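Local coordinates for protein TetR family transcriptional regulator (Streptomyces coelicolor, PDB 6SRN) that probably binds operator DNA as a TetR-family transcription factor that controls antibiotic production, and carries a furan-type hormone in its ligand pocket, at residues 43-48 with 52-57; 68-71 with 75-78. All blocks are in the same frame, centred on the assembly; numbering follows the deposited sequence.

Interaction 1. Residues 43-48 with 52-57; sequences ASRGYR and VKDVAE
The TetR-type DNA-binding domain carries this contact on its surface, where Arg45 near the end of helix 31-49 reaches Asp54 of helix 52-59. Helix 52-59 is the first helix of the predicted helix-turn-helix motif. The backbones stand well apart: the closest CA atoms, those of Arg45 and Asp54, are 10.9 Å from each other. Arg45 bridges most of that gap. Its chain runs extended from CG to NE, and this carries the guanidinium out to the carboxylate. NH1 of Arg45 and OD2 of Asp54 form a salt bridge 3.1 Å long. The carboxylate oxygen lies at the edge of the guanidinium, near its plane. The two flat groups are turned almost square to each other, 86° apart, and a single nitrogen meets a single oxygen. A two-pronged pairing is therefore not made. Water 1 joins the same two atoms by a second route. It accepts from Arg45 NH1 at 2.6 Å and donates to Asp54 OD2 at 2.7 Å. The ion pair and the water thus close a small triangle, and OD2 is gripped twice. Glu57, three residues further along, may add a weak favourable field, since its OE1 lies 6.7 Å from Arg45 NH1. The backbone N of Asp54 is hydrogen-bonded to Ser51 OG, just before the helix. The bridge lies outside the apolar interior of the domain. Within that interior, Val55 packs on Ala38 and Ile41 of helix 31-49, and Val52 meets Val66 and Tyr67 of helix 63-69.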
loop_
_atom_site.group_PDB
_atom_site.type_symbol
_atom_site.label_atom_id
_atom_site.label_comp_id
_atom_site.label_asym_id
_atom_site.label_seq_id
_atom_site.Cartn_x
_atom_site.Cartn_y
_atom_site.Cartn_z
ATOM N N ALA A 43 -13.631 6.220 -9.149
ATOM C CA ALA A 43 -12.209 6.641 -9.139
ATOM C C ALA A 43 -12.029 8.100 -8.720
ATOM O O ALA A 43 -11.092 8.439 -7.994
ATOM C CB ALA A 43 -11.581 6.375 -10.494
ATOM N N SER A 44 -12.975 8.934 -9.120
ATOM C CA SER A 44 -12.846 10.343 -8.877
ATOM C C SER A 44 -13.414 10.750 -7.530
ATOM O O SER A 44 -12.854 11.658 -6.910
ATOM C CB SER A 44 -13.414 11.143 -10.056
ATOM O OG SER A 44 -14.760 10.958 -10.228
ATOM N N ARG A 45 -14.449 10.047 -7.061
ATOM C CA ARG A 45 -15.216 10.449 -5.872
ATOM C C ARG A 45 -15.166 9.510 -4.689
ATOM O O ARG A 45 -15.567 9.907 -3.587
ATOM C CB ARG A 45 -16.690 10.659 -6.234
ATOM C CG ARG A 45 -16.864 11.657 -7.350
ATOM C CD ARG A 45 -18.308 11.932 -7.725
ATOM N NE ARG A 45 -18.331 12.616 -9.020
ATOM C CZ ARG A 45 -19.417 12.795 -9.775
ATOM N NH1 ARG A 45 -20.594 12.362 -9.374
ATOM N NH2 ARG A 45 -19.304 13.435 -10.940
ATOM N N GLY A 46 -14.690 8.289 -4.908
ATOM C CA GLY A 46 -14.720 7.248 -3.885
ATOM C C GLY A 46 -16.121 6.690 -3.745
ATOM O O GLY A 46 -17.061 7.125 -4.400
ATOM N N TYR A 47 -16.252 5.684 -2.898
ATOM C CA TYR A 47 -17.533 5.014 -2.733
ATOM C C TYR A 47 -18.599 5.935 -2.138
ATOM O O TYR A 47 -19.686 6.031 -2.688
ATOM C CB TYR A 47 -17.353 3.776 -1.861
ATOM C CG TYR A 47 -18.610 2.985 -1.706
ATOM C CD1 TYR A 47 -19.004 2.095 -2.684
ATOM C CD2 TYR A 47 -19.400 3.103 -0.584
ATOM C CE1 TYR A 47 -20.161 1.327 -2.574
ATOM C CE2 TYR A 47 -20.597 2.378 -0.489
ATOM C CZ TYR A 47 -20.949 1.478 -1.489
ATOM O OH TYR A 47 -22.124 0.723 -1.429
ATOM N N ARG A 48 -18.285 6.553 -1.012
ATOM C CA ARG A 48 -19.230 7.451 -0.315
ATOM C C ARG A 48 -19.798 8.513 -1.245
ATOM O O ARG A 48 -21.014 8.728 -1.273
ATOM C CB ARG A 48 -18.558 8.128 0.897
ATOM C CG ARG A 48 -18.840 7.459 2.239
ATOM C CD ARG A 48 -18.400 8.320 3.425
ATOM N NE ARG A 48 -19.402 9.320 3.799
ATOM C CZ ARG A 48 -19.291 10.185 4.813
ATOM N NH1 ARG A 48 -18.206 10.205 5.583
ATOM N NH2 ARG A 48 -20.280 11.044 5.059
ATOM N N VAL A 52 -25.632 5.924 -7.392
ATOM C CA VAL A 52 -26.245 5.289 -8.550
ATOM C C VAL A 52 -26.935 6.333 -9.429
ATOM O O VAL A 52 -26.861 6.256 -10.658
ATOM C CB VAL A 52 -27.198 4.150 -8.166
ATOM C CG1 VAL A 52 -27.850 3.558 -9.396
ATOM C CG2 VAL A 52 -26.426 3.051 -7.449
ATOM N N LYS A 53 -27.513 7.341 -8.808
ATOM C CA LYS A 53 -28.120 8.426 -9.580
ATOM C C LYS A 53 -27.113 9.040 -10.542
ATOM O O LYS A 53 -27.421 9.297 -11.705
ATOM C CB LYS A 53 -28.677 9.501 -8.650
ATOM C CG LYS A 53 -29.227 10.725 -9.357
ATOM C CD LYS A 53 -29.688 11.793 -8.380
ATOM C CE LYS A 53 -29.940 13.098 -9.110
ATOM N NZ LYS A 53 -30.571 14.132 -8.240
ATOM N N ASP A 54 -25.888 9.250 -10.080
ATOM C CA ASP A 54 -24.907 9.936 -10.899
ATOM C C ASP A 54 -24.353 9.011 -11.979
ATOM O O ASP A 54 -24.087 9.468 -13.078
ATOM C CB ASP A 54 -23.815 10.526 -10.032
ATOM C CG ASP A 54 -24.250 11.816 -9.342
ATOM O OD1 ASP A 54 -25.325 12.390 -9.670
ATOM O OD2 ASP A 54 -23.520 12.229 -8.444
ATOM N N VAL A 55 -24.210 7.724 -11.665
ATOM C CA VAL A 55 -23.842 6.722 -12.660
ATOM C C VAL A 55 -24.885 6.627 -13.785
ATOM O O VAL A 55 -24.541 6.642 -14.965
ATOM C CB VAL A 55 -23.621 5.348 -11.994
ATOM C CG1 VAL A 55 -23.375 4.286 -13.065
ATOM C CG2 VAL A 55 -22.448 5.413 -10.994
ATOM N N ALA A 56 -26.153 6.546 -13.410
ATOM C CA ALA A 56 -27.255 6.530 -14.395
ATOM C C ALA A 56 -27.228 7.760 -15.303
ATOM O O ALA A 56 -27.317 7.639 -16.531
ATOM C CB ALA A 56 -28.572 6.385 -13.672
ATOM N N GLU A 57 -27.026 8.931 -14.710
ATOM C CA GLU A 57 -26.959 10.175 -15.509
ATOM C C GLU A 57 -25.778 10.136 -16.487
ATOM O O GLU A 57 -25.917 10.540 -17.652
ATOM C CB GLU A 57 -26.809 11.377 -14.598
ATOM C CG GLU A 57 -26.871 12.721 -15.314
ATOM C CD GLU A 57 -26.100 13.805 -14.582
ATOM O OE1 GLU A 57 -25.772 13.607 -13.384
ATOM O OE2 GLU A 57 -25.809 14.849 -15.214
HETATM O O HOH W 1 -21.511 10.698 -7.590
#

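Interaction 2. Residues 68-71 with 75-78; sequences FHFP and SLAI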
loop_
_atom_site.group_PDB
_atom_site.type_symbol
_atom_site.label_atom_id
_atom_site.label_comp_id
_atom_site.label_asym_id
_atom_site.label_seq_id
_atom_site.Cartn_x
_atom_site.Cartn_y
_atom_site.Cartn_z
ATOM N N PHE A 68 -31.478 -2.851 -12.727
ATOM C CA PHE A 68 -31.659 -4.158 -13.361
ATOM C C PHE A 68 -30.321 -4.891 -13.474
ATOM O O PHE A 68 -30.232 -6.067 -13.173
ATOM C CB PHE A 68 -32.282 -4.051 -14.726
ATOM C CG PHE A 68 -32.322 -5.354 -15.479
ATOM C CD1 PHE A 68 -33.147 -6.394 -15.052
ATOM C CD2 PHE A 68 -31.567 -5.533 -16.633
ATOM C CE1 PHE A 68 -33.225 -7.581 -15.769
ATOM C CE2 PHE A 68 -31.629 -6.717 -17.345
ATOM C CZ PHE A 68 -32.467 -7.747 -16.918
ATOM N N HIS A 69 -29.287 -4.178 -13.886
ATOM C CA HIS A 69 -27.951 -4.778 -13.995
ATOM C C HIS A 69 -27.246 -4.928 -12.654
ATOM O O HIS A 69 -26.583 -5.961 -12.407
ATOM C CB HIS A 69 -27.115 -3.907 -14.887
ATOM C CG HIS A 69 -27.613 -3.800 -16.296
ATOM N ND1 HIS A 69 -27.245 -4.703 -17.271
ATOM C CD2 HIS A 69 -28.403 -2.882 -16.913
ATOM C CE1 HIS A 69 -27.810 -4.361 -18.419
ATOM N NE2 HIS A 69 -28.499 -3.253 -18.238
ATOM N N PHE A 70 -27.387 -3.909 -11.793
ATOM C CA PHE A 70 -26.708 -3.866 -10.482
ATOM C C PHE A 70 -27.687 -3.358 -9.454
ATOM O O PHE A 70 -27.947 -2.159 -9.371
ATOM C CB PHE A 70 -25.484 -2.903 -10.522
ATOM C CG PHE A 70 -24.540 -3.170 -11.640
ATOM C CD1 PHE A 70 -23.595 -4.174 -11.519
ATOM C CD2 PHE A 70 -24.601 -2.416 -12.802
ATOM C CE1 PHE A 70 -22.714 -4.427 -12.546
ATOM C CE2 PHE A 70 -23.729 -2.689 -13.847
ATOM C CZ PHE A 70 -22.804 -3.706 -13.716
ATOM N N PRO A 71 -28.242 -4.269 -8.639
ATOM C CA PRO A 71 -29.367 -3.865 -7.782
ATOM C C PRO A 71 -29.068 -2.879 -6.656
ATOM O O PRO A 71 -29.998 -2.365 -6.051
ATOM C CB PRO A 71 -29.884 -5.202 -7.209
ATOM C CG PRO A 71 -28.843 -6.198 -7.471
ATOM C CD PRO A 71 -28.018 -5.733 -8.638
ATOM N N SER A 75 -23.435 -3.749 -4.966
ATOM C CA SER A 75 -23.216 -4.737 -6.024
ATOM C C SER A 75 -22.477 -4.084 -7.190
ATOM O O SER A 75 -21.707 -4.725 -7.875
ATOM C CB SER A 75 -24.559 -5.364 -6.438
ATOM O OG SER A 75 -25.348 -4.427 -7.090
ATOM N N LEU A 76 -22.671 -2.802 -7.417
ATOM C CA LEU A 76 -21.938 -2.099 -8.465
ATOM C C LEU A 76 -20.452 -1.991 -8.115
ATOM O O LEU A 76 -19.596 -2.315 -8.923
ATOM C CB LEU A 76 -22.606 -0.718 -8.663
ATOM C CG LEU A 76 -22.056 0.186 -9.756
ATOM C CD1 LEU A 76 -22.122 -0.411 -11.154
ATOM C CD2 LEU A 76 -22.800 1.524 -9.716
ATOM N N ALA A 77 -20.176 -1.634 -6.860
ATOM C CA ALA A 77 -18.813 -1.606 -6.376
ATOM C C ALA A 77 -18.126 -2.994 -6.456
ATOM O O ALA A 77 -16.986 -3.120 -6.868
ATOM C CB ALA A 77 -18.745 -1.007 -4.980
ATOM N N ILE A 78 -18.843 -4.031 -6.022
ATOM C CA ILE A 78 -18.318 -5.379 -6.154
ATOM C C ILE A 78 -17.976 -5.680 -7.610
ATOM O O ILE A 78 -16.922 -6.231 -7.893
ATOM C CB ILE A 78 -19.322 -6.422 -5.606
ATOM C CG1 ILE A 78 -19.430 -6.259 -4.088
ATOM C CG2 ILE A 78 -18.894 -7.820 -6.002
ATOM C CD1 ILE A 78 -20.561 -7.050 -3.496
#
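Phe70 and Leu76 meet where the chain leaves the predicted helix-turn-helix motif and enters helix 73-86, which leads on to the ligand-binding domain. The Leu76 methyl CD1 sits over one face of the Phe70 ring. It makes a CH-pi contact, 3.7 Å from the ring centroid and 16° off the ring normal. The methyl is offset toward the rim, so its closest ring atom is Phe70 CD2, at 3.6 Å. The two side chains cross at about a right angle. Leu76 CG is anti to its backbone N (chi1 -177°), and from there the CD1 branch reaches the ring. Nearer the backbone, Phe70 CB lies 4.1 Å from Leu76 CB, so the side chains touch near their roots as well. Both residues are buried. Ser75 fills the other part of the contact. Its hydroxyl lies beside the junction of Phe70 and Pro71, with OG 3.5 Å from the carbonyl carbon of Phe70. Ser75 OG also lies 3.3 Å from Pro71 N, but that nitrogen has no hydrogen, so no hydrogen bond forms. The polar partner of Ser75 OG is Ser72 O, in the short link between the segments. That bond sets the hydroxyl beside the turn. Further out, Phe70 also packs on Arg31 and Ile34 of helix 31-49. Arg31 NH1 hydrogen-bonds to His69 O, tying the backbone just before Phe70 to helix 31-49. Pro71 lies at the exposed margin of the contact, where its ring carbon CD comes to 3.4 Å from Ser75 OG.

How the interactions relate
From the N terminus, helix 31-49 comes first, and interaction 1 joins Arg45 in its C-terminal part to Asp54 of helix 52-59, over the short turn between the helices. The chain then runs through helix 63-69. Interaction 2 opens after this, closing the turn from Phe70 and Pro71, just past that helix, to the first turn of helix 73-86. The two contacts are in series, neither nested nor crossed, and their centres are 12 Å apart. They meet through packing: Tyr47 CE1 lies 3.6 Å from Ala77 CB, and Val55 CG2 touches Leu76 CD2. Together they link the three-helix bundle of the DNA-binding domain and helix 73-86 after it, interaction 1 at the surface, interaction 2 partly inside.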